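Local coordinates for protein xyloglucan-specific endo-beta-1,4-glucanase (Uncultured bacterium, PDB 4W88) that hydrolyses internal beta-1,4-glucosidic linkages of the plant cell-wall polysaccharide xyloglucan, as a glycoside hydrolase of family 5, at residues Ser202-Ile212 / Gln252-Leu260; Phe276-Ile287 / Asn328-Val336. The protein carries 1 engineered substitution. All coordinates share one frame; numbering follows the deposited sequence.

Contact 1. Residues Ser202-Ile212 / Gln252-Leu260; sequences SDEPTLKDLEI and QYNNIKKYL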
loop_
_atom_site.group_PDB
_atom_site.type_symbol
_atom_site.label_atom_id
_atom_site.label_comp_id
_atom_site.label_asym_id
_atom_site.label_seq_id
_atom_site.Cartn_x
_atom_site.Cartn_y
_atom_site.Cartn_z
ATOM N N SER A 202 -6.457 -3.272 11.271
ATOM C CA SER A 202 -5.705 -3.000 12.512
ATOM C C SER A 202 -6.509 -3.134 13.817
ATOM O O SER A 202 -6.086 -2.605 14.857
ATOM C CB SER A 202 -5.061 -1.606 12.453
ATOM O OG SER A 202 -6.031 -0.646 12.428
ATOM N N ASP A 203 -7.646 -3.813 13.767
ATOM C CA ASP A 203 -8.430 -4.113 14.983
ATOM C C ASP A 203 -7.599 -5.059 15.860
ATOM O O ASP A 203 -6.769 -5.883 15.363
ATOM C CB ASP A 203 -9.785 -4.759 14.658
ATOM C CG ASP A 203 -10.676 -3.915 13.750
ATOM O OD1 ASP A 203 -10.468 -2.717 13.541
ATOM O OD2 ASP A 203 -11.683 -4.498 13.238
ATOM N N GLU A 204 -7.889 -4.996 17.161
ATOM C CA GLU A 204 -7.128 -5.737 18.150
ATOM C C GLU A 204 -7.046 -7.254 17.843
ATOM O O GLU A 204 -5.917 -7.804 17.845
ATOM C CB GLU A 204 -7.594 -5.467 19.618
ATOM C CG GLU A 204 -6.780 -6.308 20.588
ATOM C CD GLU A 204 -6.829 -5.776 21.993
ATOM O OE1 GLU A 204 -7.781 -5.059 22.321
ATOM O OE2 GLU A 204 -5.888 -6.064 22.712
ATOM N N PRO A 205 -8.209 -7.921 17.563
ATOM C CA PRO A 205 -8.123 -9.345 17.290
ATOM C C PRO A 205 -7.217 -9.668 16.067
ATOM O O PRO A 205 -6.526 -10.713 16.027
ATOM C CB PRO A 205 -9.596 -9.736 17.018
ATOM C CG PRO A 205 -10.404 -8.665 17.641
ATOM C CD PRO A 205 -9.600 -7.437 17.464
ATOM N N THR A 206 -7.228 -8.779 15.058
ATOM C CA THR A 206 -6.448 -9.012 13.849
ATOM C C THR A 206 -4.957 -8.897 14.152
ATOM O O THR A 206 -4.161 -9.692 13.663
ATOM C CB THR A 206 -6.819 -7.973 12.804
ATOM O OG1 THR A 206 -8.248 -7.781 12.789
ATOM C CG2 THR A 206 -6.268 -8.317 11.439
ATOM N N LEU A 207 -4.582 -7.919 14.976
ATOM C CA LEU A 207 -3.169 -7.750 15.311
ATOM C C LEU A 207 -2.701 -8.857 16.249
ATOM O O LEU A 207 -1.581 -9.324 16.103
ATOM C CB LEU A 207 -2.942 -6.386 15.942
ATOM C CG LEU A 207 -3.103 -5.138 15.074
ATOM C CD1 LEU A 207 -3.016 -3.881 15.953
ATOM C CD2 LEU A 207 -2.052 -5.106 13.989
ATOM N N LYS A 208 -3.545 -9.222 17.239
ATOM C CA LYS A 208 -3.246 -10.316 18.173
ATOM C C LYS A 208 -2.909 -11.606 17.413
ATOM O O LYS A 208 -2.064 -12.357 17.836
ATOM C CB LYS A 208 -4.411 -10.525 19.150
ATOM C CG LYS A 208 -4.212 -11.575 20.199
ATOM C CD LYS A 208 -5.443 -11.647 21.121
ATOM C CE LYS A 208 -5.634 -10.380 21.962
ATOM N NZ LYS A 208 -6.701 -10.485 23.010
ATOM N N ASP A 209 -3.507 -11.847 16.262
ATOM C CA ASP A 209 -3.246 -13.109 15.557
ATOM C C ASP A 209 -2.110 -13.046 14.563
ATOM O O ASP A 209 -1.840 -14.035 13.916
ATOM C CB ASP A 209 -4.502 -13.586 14.804
ATOM C CG ASP A 209 -5.522 -14.231 15.727
ATOM O OD1 ASP A 209 -5.199 -14.495 16.907
ATOM O OD2 ASP A 209 -6.659 -14.466 15.301
ATOM N N LEU A 210 -1.519 -11.893 14.340
ATOM C CA LEU A 210 -0.488 -11.753 13.306
ATOM C C LEU A 210 0.820 -12.345 13.785
ATOM O O LEU A 210 1.371 -11.934 14.787
ATOM C CB LEU A 210 -0.231 -10.289 12.969
ATOM C CG LEU A 210 0.798 -10.010 11.864
ATOM C CD1 LEU A 210 0.268 -10.394 10.483
ATOM C CD2 LEU A 210 1.162 -8.554 11.883
ATOM N N GLU A 211 1.334 -13.311 13.045
ATOM C CA GLU A 211 2.653 -13.895 13.333
ATOM C C GLU A 211 3.736 -12.975 12.857
ATOM O O GLU A 211 3.673 -12.450 11.727
ATOM C CB GLU A 211 2.789 -15.202 12.583
ATOM C CG GLU A 211 3.978 -16.011 12.950
ATOM C CD GLU A 211 3.996 -17.332 12.226
ATOM O OE1 GLU A 211 2.906 -17.879 11.871
ATOM O OE2 GLU A 211 5.126 -17.794 11.984
ATOM N N ILE A 212 4.728 -12.740 13.705
ATOM C CA ILE A 212 5.810 -11.860 13.309
ATOM C C ILE A 212 6.982 -12.728 12.854
ATOM O O ILE A 212 7.567 -13.466 13.640
ATOM C CB ILE A 212 6.268 -10.993 14.490
ATOM C CG1 ILE A 212 5.079 -10.238 15.112
ATOM C CG2 ILE A 212 7.425 -10.088 14.090
ATOM C CD1 ILE A 212 4.343 -9.352 14.152
ATOM N N GLN A 252 -7.231 3.389 17.897
ATOM C CA GLN A 252 -6.722 2.427 16.929
ATOM C C GLN A 252 -5.185 2.428 16.959
ATOM O O GLN A 252 -4.551 1.366 16.996
ATOM C CB GLN A 252 -7.225 2.797 15.559
ATOM C CG GLN A 252 -6.710 1.923 14.451
ATOM C CD GLN A 252 -7.273 2.326 13.103
ATOM O OE1 GLN A 252 -6.965 3.391 12.558
ATOM N NE2 GLN A 252 -8.066 1.455 12.540
ATOM N N TYR A 253 -4.580 3.625 16.949
ATOM C CA TYR A 253 -3.132 3.717 17.037
ATOM C C TYR A 253 -2.565 3.103 18.314
ATOM O O TYR A 253 -1.475 2.526 18.297
ATOM C CB TYR A 253 -2.708 5.164 16.941
ATOM C CG TYR A 253 -1.222 5.396 16.836
ATOM C CD1 TYR A 253 -0.563 5.186 15.639
ATOM C CD2 TYR A 253 -0.460 5.812 17.933
ATOM C CE1 TYR A 253 0.805 5.382 15.536
ATOM C CE2 TYR A 253 0.909 6.023 17.841
ATOM C CZ TYR A 253 1.542 5.830 16.618
ATOM O OH TYR A 253 2.907 6.050 16.448
ATOM N N ASN A 254 -3.276 3.194 19.431
ATOM C CA ASN A 254 -2.758 2.551 20.648
ATOM C C ASN A 254 -2.690 1.037 20.518
ATOM O O ASN A 254 -1.830 0.393 21.114
ATOM C CB ASN A 254 -3.536 3.039 21.846
ATOM C CG ASN A 254 -3.164 4.480 22.184
ATOM O OD1 ASN A 254 -2.124 5.020 21.738
ATOM N ND2 ASN A 254 -4.003 5.122 22.924
ATOM N N ASN A 255 -3.556 0.452 19.707
ATOM C CA ASN A 255 -3.415 -0.958 19.428
ATOM C C ASN A 255 -2.207 -1.275 18.547
ATOM O O ASN A 255 -1.487 -2.258 18.774
ATOM C CB ASN A 255 -4.686 -1.499 18.825
ATOM C CG ASN A 255 -5.736 -1.747 19.880
ATOM O OD1 ASN A 255 -5.446 -1.969 21.080
ATOM N ND2 ASN A 255 -6.952 -1.698 19.467
ATOM N N ILE A 256 -1.973 -0.443 17.538
ATOM C CA ILE A 256 -0.795 -0.570 16.702
ATOM C C ILE A 256 0.481 -0.467 17.578
ATOM O O ILE A 256 1.406 -1.270 17.426
ATOM C CB ILE A 256 -0.823 0.460 15.566
ATOM C CG1 ILE A 256 -2.014 0.151 14.617
ATOM C CG2 ILE A 256 0.464 0.398 14.762
ATOM C CD1 ILE A 256 -2.422 1.268 13.663
ATOM N N LYS A 257 0.494 0.488 18.507
ATOM C CA LYS A 257 1.572 0.619 19.476
ATOM C C LYS A 257 1.749 -0.665 20.360
ATOM O O LYS A 257 2.857 -1.193 20.516
ATOM C CB LYS A 257 1.314 1.864 20.364
ATOM C CG LYS A 257 2.194 3.060 19.984
ATOM C CD LYS A 257 2.173 4.191 21.029
ATOM C CE LYS A 257 3.188 3.994 22.103
ATOM N NZ LYS A 257 4.565 4.264 21.631
ATOM N N LYS A 258 0.655 -1.139 20.952
ATOM C CA LYS A 258 0.702 -2.283 21.856
ATOM C C LYS A 258 1.292 -3.493 21.147
ATOM O O LYS A 258 2.139 -4.220 21.680
ATOM C CB LYS A 258 -0.727 -2.616 22.280
ATOM C CG LYS A 258 -0.946 -3.526 23.472
ATOM C CD LYS A 258 -2.370 -3.232 23.942
ATOM C CE LYS A 258 -2.683 -3.786 25.305
ATOM N NZ LYS A 258 -3.103 -5.200 25.152
ATOM N N TYR A 259 0.829 -3.766 19.954
ATOM C CA TYR A 259 1.185 -5.051 19.330
ATOM C C TYR A 259 2.388 -5.012 18.403
ATOM O O TYR A 259 2.954 -6.053 18.118
ATOM C CB TYR A 259 -0.023 -5.581 18.577
ATOM C CG TYR A 259 -1.115 -6.112 19.475
ATOM C CD1 TYR A 259 -1.077 -7.432 19.911
ATOM C CD2 TYR A 259 -2.161 -5.313 19.908
ATOM C CE1 TYR A 259 -2.052 -7.930 20.743
ATOM C CE2 TYR A 259 -3.136 -5.819 20.771
ATOM C CZ TYR A 259 -3.058 -7.128 21.161
ATOM O OH TYR A 259 -3.964 -7.702 21.978
ATOM N N LEU A 260 2.773 -3.813 17.946
ATOM C CA LEU A 260 3.823 -3.677 16.936
ATOM C C LEU A 260 4.902 -2.684 17.371
ATOM O O LEU A 260 6.041 -3.067 17.614
ATOM C CB LEU A 260 3.198 -3.330 15.532
ATOM C CG LEU A 260 2.298 -4.407 14.934
ATOM C CD1 LEU A 260 1.531 -3.923 13.686
ATOM C CD2 LEU A 260 3.077 -5.627 14.578
HETATM O O HOH W 1 -7.138 -1.124 16.642
HETATM O O HOH W 2 -8.880 -0.595 14.237
#

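Contact 2. Residues Phe276-Ile287 / Asn328-Val336; sequences FKENTEDIVRWI and NDDIVDAYV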
loop_
_atom_site.group_PDB
_atom_site.type_symbol
_atom_site.label_atom_id
_atom_site.label_comp_id
_atom_site.label_asym_id
_atom_site.label_seq_id
_atom_site.Cartn_x
_atom_site.Cartn_y
_atom_site.Cartn_z
ATOM N N PHE A 276 -12.192 14.193 -0.880
ATOM C CA PHE A 276 -12.494 15.611 -0.962
ATOM C C PHE A 276 -13.990 15.858 -0.954
ATOM O O PHE A 276 -14.697 15.383 -1.844
ATOM C CB PHE A 276 -11.872 16.341 -2.176
ATOM C CG PHE A 276 -12.110 17.821 -2.148
ATOM C CD1 PHE A 276 -11.503 18.592 -1.126
ATOM C CD2 PHE A 276 -12.876 18.461 -3.110
ATOM C CE1 PHE A 276 -11.720 19.959 -1.032
ATOM C CE2 PHE A 276 -13.057 19.856 -3.042
ATOM C CZ PHE A 276 -12.475 20.588 -2.005
ATOM N N LYS A 277 -14.453 16.591 0.056
ATOM C CA LYS A 277 -15.909 16.850 0.260
ATOM C C LYS A 277 -16.170 18.355 0.415
ATOM O O LYS A 277 -16.909 18.781 1.301
ATOM C CB LYS A 277 -16.383 16.136 1.537
ATOM C CG LYS A 277 -16.242 14.624 1.617
ATOM C CD LYS A 277 -16.490 14.105 3.017
ATOM C CE LYS A 277 -16.315 12.586 3.021
ATOM N NZ LYS A 277 -16.883 12.041 4.297
ATOM N N GLU A 278 -15.482 19.146 -0.446
ATOM C CA GLU A 278 -15.557 20.626 -0.454
ATOM C C GLU A 278 -15.262 21.133 0.946
ATOM O O GLU A 278 -15.947 22.030 1.468
ATOM C CB GLU A 278 -16.871 21.163 -0.993
ATOM C CG GLU A 278 -17.232 20.494 -2.270
ATOM C CD GLU A 278 -17.459 21.327 -3.383
ATOM O OE1 GLU A 278 -16.456 21.467 -4.107
ATOM O OE2 GLU A 278 -18.634 21.774 -3.506
ATOM N N ASN A 279 -14.218 20.565 1.530
ATOM C CA ASN A 279 -13.950 20.693 2.938
ATOM C C ASN A 279 -12.450 20.788 3.199
ATOM O O ASN A 279 -11.910 20.118 4.104
ATOM C CB ASN A 279 -14.542 19.521 3.727
ATOM C CG ASN A 279 -13.916 18.174 3.367
ATOM O OD1 ASN A 279 -13.438 17.967 2.252
ATOM N ND2 ASN A 279 -13.905 17.272 4.342
ATOM N N THR A 280 -11.790 21.629 2.411
ATOM C CA THR A 280 -10.352 21.775 2.487
ATOM C C THR A 280 -9.828 21.979 3.894
ATOM O O THR A 280 -8.897 21.300 4.351
ATOM C CB THR A 280 -9.905 22.971 1.676
ATOM O OG1 THR A 280 -10.180 22.717 0.306
ATOM C CG2 THR A 280 -8.385 23.168 1.833
ATOM N N GLU A 281 -10.405 22.957 4.584
ATOM C CA GLU A 281 -9.913 23.282 5.958
ATOM C C GLU A 281 -10.078 22.104 6.939
ATOM O O GLU A 281 -9.277 21.895 7.860
ATOM C CB GLU A 281 -10.650 24.506 6.515
ATOM C CG GLU A 281 -10.367 25.749 5.705
ATOM C CD GLU A 281 -11.546 26.077 4.789
ATOM O OE1 GLU A 281 -12.140 27.244 5.008
ATOM O OE2 GLU A 281 -11.848 25.193 3.850
ATOM N N ASP A 282 -11.165 21.334 6.775
ATOM C CA ASP A 282 -11.354 20.165 7.615
ATOM C C ASP A 282 -10.337 19.058 7.341
ATOM O O ASP A 282 -9.805 18.443 8.272
ATOM C CB ASP A 282 -12.781 19.599 7.425
ATOM C CG ASP A 282 -13.821 20.609 7.763
ATOM O OD1 ASP A 282 -14.040 20.811 8.970
ATOM O OD2 ASP A 282 -14.392 21.234 6.856
ATOM N N ILE A 283 -10.084 18.826 6.072
ATOM C CA ILE A 283 -9.055 17.849 5.742
ATOM C C ILE A 283 -7.671 18.275 6.266
ATOM O O ILE A 283 -6.946 17.432 6.802
ATOM C CB ILE A 283 -9.042 17.496 4.239
ATOM C CG1 ILE A 283 -10.349 16.790 3.855
ATOM C CG2 ILE A 283 -7.799 16.693 3.894
ATOM C CD1 ILE A 283 -10.534 16.545 2.372
ATOM N N VAL A 284 -7.294 19.557 6.083
ATOM C CA VAL A 284 -6.070 20.031 6.701
ATOM C C VAL A 284 -5.992 19.735 8.195
ATOM O O VAL A 284 -4.933 19.296 8.695
ATOM C CB VAL A 284 -5.854 21.525 6.376
ATOM C CG1 VAL A 284 -4.660 22.108 7.159
ATOM C CG2 VAL A 284 -5.678 21.691 4.834
ATOM N N ARG A 285 -7.063 20.022 8.948
ATOM C CA ARG A 285 -7.080 19.703 10.366
ATOM C C ARG A 285 -6.970 18.198 10.658
ATOM O O ARG A 285 -6.241 17.770 11.577
ATOM C CB ARG A 285 -8.349 20.271 11.019
ATOM C CG ARG A 285 -8.344 21.795 11.121
ATOM C CD ARG A 285 -9.425 22.303 12.082
ATOM N NE ARG A 285 -10.719 22.257 11.394
ATOM C CZ ARG A 285 -11.200 23.197 10.587
ATOM N NH1 ARG A 285 -10.538 24.292 10.346
ATOM N NH2 ARG A 285 -12.369 23.025 10.003
ATOM N N TRP A 286 -7.648 17.390 9.862
ATOM C CA TRP A 286 -7.587 15.946 10.042
ATOM C C TRP A 286 -6.153 15.443 9.831
ATOM O O TRP A 286 -5.664 14.619 10.604
ATOM C CB TRP A 286 -8.538 15.256 9.062
ATOM C CG TRP A 286 -8.399 13.770 9.065
ATOM C CD1 TRP A 286 -8.892 12.873 9.980
ATOM C CD2 TRP A 286 -7.666 13.013 8.113
ATOM N NE1 TRP A 286 -8.500 11.601 9.656
ATOM C CE2 TRP A 286 -7.751 11.664 8.494
ATOM C CE3 TRP A 286 -6.944 13.355 6.974
ATOM C CZ2 TRP A 286 -7.093 10.647 7.778
ATOM C CZ3 TRP A 286 -6.301 12.369 6.277
ATOM C CH2 TRP A 286 -6.389 11.031 6.662
ATOM N N ILE A 287 -5.465 15.964 8.809
ATOM C CA ILE A 287 -4.063 15.525 8.533
ATOM C C ILE A 287 -3.168 15.850 9.714
ATOM O O ILE A 287 -2.372 15.034 10.143
ATOM C CB ILE A 287 -3.491 16.168 7.231
ATOM C CG1 ILE A 287 -4.305 15.720 5.965
ATOM C CG2 ILE A 287 -2.004 16.063 7.132
ATOM C CD1 ILE A 287 -4.067 16.471 4.670
ATOM N N ASN A 328 -5.366 20.556 -5.100
ATOM C CA ASN A 328 -5.650 21.275 -3.860
ATOM C C ASN A 328 -4.364 21.523 -3.099
ATOM O O ASN A 328 -3.884 20.639 -2.419
ATOM C CB ASN A 328 -6.699 20.516 -3.035
ATOM C CG ASN A 328 -7.199 21.322 -1.883
ATOM O OD1 ASN A 328 -6.439 21.990 -1.177
ATOM N ND2 ASN A 328 -8.502 21.310 -1.701
ATOM N N ASP A 329 -3.752 22.688 -3.290
ATOM C CA ASP A 329 -2.408 22.871 -2.755
ATOM C C ASP A 329 -2.415 22.979 -1.230
ATOM O O ASP A 329 -1.419 22.660 -0.580
ATOM C CB ASP A 329 -1.747 24.131 -3.324
ATOM C CG ASP A 329 -1.141 23.913 -4.676
ATOM O OD1 ASP A 329 -0.448 22.917 -4.896
ATOM O OD2 ASP A 329 -1.421 24.753 -5.514
ATOM N N ASP A 330 -3.539 23.390 -0.631
ATOM C CA ASP A 330 -3.601 23.447 0.849
ATOM C C ASP A 330 -3.563 22.052 1.506
ATOM O O ASP A 330 -2.876 21.820 2.513
ATOM C CB ASP A 330 -4.859 24.179 1.294
ATOM C CG ASP A 330 -4.798 25.682 1.079
ATOM O OD1 ASP A 330 -3.758 26.240 0.729
ATOM O OD2 ASP A 330 -5.797 26.322 1.339
ATOM N N ILE A 331 -4.347 21.115 0.955
ATOM C CA ILE A 331 -4.274 19.721 1.393
ATOM C C ILE A 331 -2.878 19.134 1.223
ATOM O O ILE A 331 -2.288 18.529 2.155
ATOM C CB ILE A 331 -5.329 18.846 0.674
ATOM C CG1 ILE A 331 -6.741 19.285 1.118
ATOM C CG2 ILE A 331 -5.129 17.359 0.952
ATOM C CD1 ILE A 331 -7.900 18.612 0.434
ATOM N N VAL A 332 -2.312 19.367 0.058
ATOM C CA VAL A 332 -0.987 18.822 -0.248
ATOM C C VAL A 332 0.093 19.365 0.673
ATOM O O VAL A 332 0.925 18.585 1.181
ATOM C CB VAL A 332 -0.679 18.925 -1.732
ATOM C CG1 VAL A 332 0.756 18.504 -2.050
ATOM C CG2 VAL A 332 -1.641 18.053 -2.494
ATOM N N ASP A 333 0.033 20.696 0.933
ATOM C CA ASP A 333 0.996 21.337 1.810
ATOM C C ASP A 333 0.929 20.646 3.215
ATOM O O ASP A 333 1.950 20.396 3.868
ATOM C CB ASP A 333 0.623 22.796 2.012
ATOM C CG ASP A 333 1.028 23.733 0.872
ATOM O OD1 ASP A 333 1.704 23.326 -0.067
ATOM O OD2 ASP A 333 0.579 24.916 0.878
ATOM N N ALA A 334 -0.300 20.381 3.704
ATOM C CA ALA A 334 -0.421 19.785 5.040
ATOM C C ALA A 334 0.268 18.402 5.126
ATOM O O ALA A 334 0.890 17.998 6.123
ATOM C CB ALA A 334 -1.885 19.658 5.391
ATOM N N TYR A 335 0.221 17.679 4.012
ATOM C CA TYR A 335 0.885 16.370 3.956
ATOM C C TYR A 335 2.395 16.526 3.894
ATOM O O TYR A 335 3.110 15.997 4.723
ATOM C CB TYR A 335 0.442 15.588 2.711
ATOM C CG TYR A 335 -0.925 14.871 2.827
ATOM C CD1 TYR A 335 -1.221 14.053 3.921
ATOM C CD2 TYR A 335 -1.884 14.968 1.787
ATOM C CE1 TYR A 335 -2.439 13.411 4.020
ATOM C CE2 TYR A 335 -3.115 14.301 1.879
ATOM C CZ TYR A 335 -3.365 13.491 2.972
ATOM O OH TYR A 335 -4.571 12.820 3.111
ATOM N N VAL A 336 2.866 17.242 2.886
ATOM C CA VAL A 336 4.298 17.267 2.704
ATOM C C VAL A 336 5.073 18.014 3.822
ATOM O O VAL A 336 6.292 17.774 4.018
ATOM C CB VAL A 336 4.704 17.736 1.297
ATOM C CG1 VAL A 336 4.110 16.835 0.213
ATOM C CG2 VAL A 336 4.267 19.146 1.003
#

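Contact 1. Residues Ser202-Ile212 / Gln252-Leu260
Tyr259 lies against Glu204, Leu207 and Lys208, and its side chain can be followed outward along the short helix 204-208. Tyr259 CB and CG both pack on Leu207 CB, with CG 4.0 Å from it. With CG anti to the carbonyl carbon (chi1 -73°), the ring leans toward 202-212: CE1 comes to 3.7 Å from Lys208 CA, and the backbone N of Lys208 stands over one face, offset toward the rim. On the other flank CE2 touches CG of Glu204. At the tip, OH donates to Glu204 OE2 at 2.6 Å, using the anti lone pair of that oxygen, with carboxylate and ring planes 75° apart; CE of Lys208 closes on the same OH at 3.2 Å. Lys258 NZ adds a long salt bridge to OE2, 3.8 Å away. A phenylalanine here would probably leave Glu204 OE2 without its short hydroxyl partner and the carboxylate freer to turn. Leu207 is a knob in the hole formed by Asn255, Ile256, Tyr259 and Leu260, its CD2 3.8 Å from Leu260 CD1. Two waters bridge the upstream end, one from Ser202 O to Asn255 ND2, the other from Asp203 OD1 to Gln252 NE2, while Gln252 OE1 bonds to Thr226. Segments 204-208 and 252-260 run nearly parallel, their axes 10.0 Å apart at an angle of 17°. Together they belong to the outer layer of the TIM barrel: Ser202 and Ile256 rest on Leu222, and Leu210 and Leu260 on Val220, all on strand 218-223, while Ile256 and Leu260 also reach Val267 of strand 267-272.

Contact 2. Residues Phe276-Ile287 / Asn328-Val336
Ile287 points its CD1 straight down on the ring of Tyr335, a CH-pi contact 3.5 Å from the centroid and 11° off the ring normal. The two side chains cross at about a right angle; the methyl sits over the middle of the face, and Ile287 CG1 meets Tyr335 CE1 near the rim. That ring turns its hydroxyl to the edge of Trp286, where OH lies in the indole plane 3.6 Å from CZ3; the indole NE1 is bonded to Thr226 O. The same Ile287 methyl also touches CB of Ala334 and CG2 of Ile331, and Val284 CG1 extends the apolar seam to Ala334 CB. Ile331 reaches the other way with its long branch, CG1 anti to the carbonyl carbon (chi1 -66°), which brings Ile331 CD1 up against both Ile283 CD1 and Phe276 CD1, 3.9 Å from each. Asn328 and Thr280 approach from opposite directions, and ND2 gives a nearly straight bond to Thr280 OG1 at 3.0 Å, with the acceptor in the amide plane. The amide is held at both ends: ND2 also bonds to Tyr309 OH, while OD1 caps the helix by accepting from Ile331 N at 3.1 Å, the donor lying above the carbonyl plane. The amide plane is steeply turned against the ring of Phe276, whose CE1 is 3.6 Å from ND2. CG2 of Thr280 turns to CB of Asp330. Helix segments 280-287 and 329-336 lie side by side, 6° from parallel, on the outside of the TIM barrel. Beyond them, helix 228-231 touches Ile283 and Trp286 through Phe230 and Thr231, and Arg53 of helix 44-53 packs on Val332 and Val336 and forms salt bridges with Asp329 and Asp333.

In the fold
From the N terminus the chain lays down five barrel strands before it reaches contact 1, whose first segment follows strand 193-196. The loop closed by contact 1 carries strand 218-223 and helix 228-231, with Tyr225, Tyr228 and Tyr232 of the glycan pocket. After strand 267-272 the chain opens contact 2, which spans strand 300-305, the last of the barrel, and a small antiparallel pair before closing on helix 329-336. The two loops follow in series, neither nested nor crossed, and their centres lie 28 Å apart. Contact 1 joins neighbouring outer helices; contact 2 brings the C-terminal helix against helix 280-295, near helix 44-53 from early in the chain.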